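Local coordinates for CLIP-associating protein (Drosophila melanogaster, PDB 4G3A), which tracks microtubule plus ends and stabilises dynamic microtubules, and is required for mitotic spindle formation and kinetochore attachment, at residues E146-L149 / Q150-N154. Numbering follows the deposited sequence.
Sequences EEFL and QTIVN
The carbonyl oxygen of Glu147 accepts the backbone hydrogen bond from Thr151 N, at 2.8 Å and in the carbonyl plane. Thr151 OG1 also lies close to it, 3.2 Å from Glu147 O. The hydroxyl bonds Gln111 OE1 of helix 104-119. The amide NE2 of Gln111 bonds Glu147 OE1. One glutamine therefore ties the two side chains, a turn apart, to the neighbouring helix.

The next helical hydrogen bond runs from Ile152 N to Phe148 O, 3.0 Å long and fairly straight, 159° at the hydrogen. The same two residues meet through their side chains. Ile152 CD1 sits over one face of the Phe148 ring, 4.1 Å from its centroid, in a CH-pi contact. Ile152 CD1 is 3.8 Å from both CE2 and CZ of the ring. Ile152 CG1 also lies over that face, offset toward the rim. Phe148 CG is anti to the backbone N (chi1 173°), which carries the ring along the side of the helix where the isoleucine tip arrives.

Both segments lie on helix 142-159 of a TOG domain, a stack of HEAT-like helical pairs. The Phe148 ring packs on Leu132, Ala133 and Cys136 of helix 125-136 and makes an edge-to-face contact with Phe137. On another side of the helix, Leu149 and Val153 reach Thr191 and Glu194 of helix 182-199. Their own link is Val153 N to Leu149 O, 3.0 Å. Val153 CG2 lies 3.6 Å from the same oxygen, an apolar neighbour beside the bond.

Gln150 is exposed. Its N bonds Glu146 O at 3.3 Å, longer than the other three bonds between these turns. A bend at chi2 (68°) turns its amide along the helix, where OE1 takes a weak hydrogen bond from Asn154 ND2.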
loop_
_atom_site.group_PDB
_atom_site.type_symbol
_atom_site.label_atom_id
_atom_site.label_comp_id
_atom_site.label_asym_id
_atom_site.label_seq_id
_atom_site.Cartn_x
_atom_site.Cartn_y
_atom_site.Cartn_z
ATOM N N GLU A 146 -0.087 -9.291 6.479
ATOM C CA GLU A 146 -0.146 -10.063 5.245
ATOM C C GLU A 146 -0.162 -9.184 3.987
ATOM O O GLU A 146 0.523 -9.476 3.006
ATOM C CB GLU A 146 -1.384 -10.952 5.241
ATOM C CG GLU A 146 -1.489 -11.792 3.982
ATOM C CD GLU A 146 -2.755 -12.609 3.937
ATOM O OE1 GLU A 146 -3.588 -12.461 4.854
ATOM O OE2 GLU A 146 -2.916 -13.397 2.983
ATOM N N GLU A 147 -0.962 -8.118 4.015
ATOM C CA GLU A 147 -1.053 -7.216 2.873
ATOM C C GLU A 147 0.297 -6.560 2.598
ATOM O O GLU A 147 0.713 -6.436 1.442
ATOM C CB GLU A 147 -2.145 -6.154 3.095
ATOM C CG GLU A 147 -3.570 -6.674 2.963
ATOM C CD GLU A 147 -3.932 -7.025 1.529
ATOM O OE1 GLU A 147 -3.285 -6.490 0.597
ATOM O OE2 GLU A 147 -4.865 -7.830 1.336
ATOM N N PHE A 148 0.982 -6.148 3.660
ATOM C CA PHE A 148 2.270 -5.502 3.493
ATOM C C PHE A 148 3.285 -6.410 2.802
ATOM O O PHE A 148 4.033 -5.948 1.935
ATOM C CB PHE A 148 2.829 -4.956 4.811
ATOM C CG PHE A 148 4.238 -4.443 4.683
ATOM C CD1 PHE A 148 4.539 -3.453 3.754
ATOM C CD2 PHE A 148 5.268 -4.982 5.455
ATOM C CE1 PHE A 148 5.832 -2.996 3.606
ATOM C CE2 PHE A 148 6.573 -4.520 5.316
ATOM C CZ PHE A 148 6.848 -3.527 4.396
ATOM N N LEU A 149 3.305 -7.694 3.167
ATOM C CA LEU A 149 4.178 -8.645 2.473
ATOM C C LEU A 149 3.855 -8.627 0.982
ATOM O O LEU A 149 4.756 -8.661 0.151
ATOM C CB LEU A 149 4.056 -10.056 3.061
ATOM C CG LEU A 149 4.631 -10.199 4.479
ATOM C CD1 LEU A 149 4.242 -11.524 5.119
ATOM C CD2 LEU A 149 6.151 -10.009 4.501
ATOM N N GLN A 150 2.571 -8.534 0.650
ATOM C CA GLN A 150 2.162 -8.502 -0.749
ATOM C C GLN A 150 2.605 -7.204 -1.423
ATOM O O GLN A 150 2.956 -7.196 -2.605
ATOM C CB GLN A 150 0.649 -8.701 -0.870
ATOM C CG GLN A 150 0.146 -8.767 -2.303
ATOM C CD GLN A 150 0.612 -10.006 -3.031
ATOM O OE1 GLN A 150 1.153 -9.925 -4.143
ATOM N NE2 GLN A 150 0.414 -11.167 -2.409
ATOM N N THR A 151 2.596 -6.103 -0.670
ATOM C CA THR A 151 3.084 -4.836 -1.201
ATOM C C THR A 151 4.549 -4.972 -1.594
ATOM O O THR A 151 4.979 -4.455 -2.627
ATOM C CB THR A 151 2.965 -3.694 -0.165
ATOM O OG1 THR A 151 1.601 -3.563 0.262
ATOM C CG2 THR A 151 3.451 -2.381 -0.763
ATOM N N ILE A 152 5.327 -5.645 -0.752
ATOM C CA ILE A 152 6.733 -5.889 -1.061
ATOM C C ILE A 152 6.862 -6.703 -2.344
ATOM O O ILE A 152 7.655 -6.377 -3.242
ATOM C CB ILE A 152 7.423 -6.675 0.065
ATOM C CG1 ILE A 152 7.520 -5.829 1.336
ATOM C CG2 ILE A 152 8.800 -7.157 -0.392
ATOM C CD1 ILE A 152 8.063 -6.601 2.538
ATOM N N VAL A 153 6.079 -7.765 -2.428
ATOM C CA VAL A 153 6.117 -8.639 -3.613
ATOM C C VAL A 153 5.800 -7.839 -4.881
ATOM O O VAL A 153 6.516 -7.932 -5.889
ATOM C CB VAL A 153 5.161 -9.834 -3.463
ATOM C CG1 VAL A 153 4.917 -10.506 -4.819
ATOM C CG2 VAL A 153 5.739 -10.860 -2.467
ATOM N N ASN A 154 4.747 -7.032 -4.819
ATOM C CA ASN A 154 4.321 -6.256 -5.993
ATOM C C ASN A 154 5.373 -5.235 -6.394
ATOM O O ASN A 154 5.647 -5.054 -7.576
ATOM C CB ASN A 154 2.989 -5.539 -5.737
ATOM C CG ASN A 154 1.827 -6.493 -5.533
ATOM O OD1 ASN A 154 0.799 -6.117 -4.973
ATOM N ND2 ASN A 154 1.984 -7.732 -5.979
#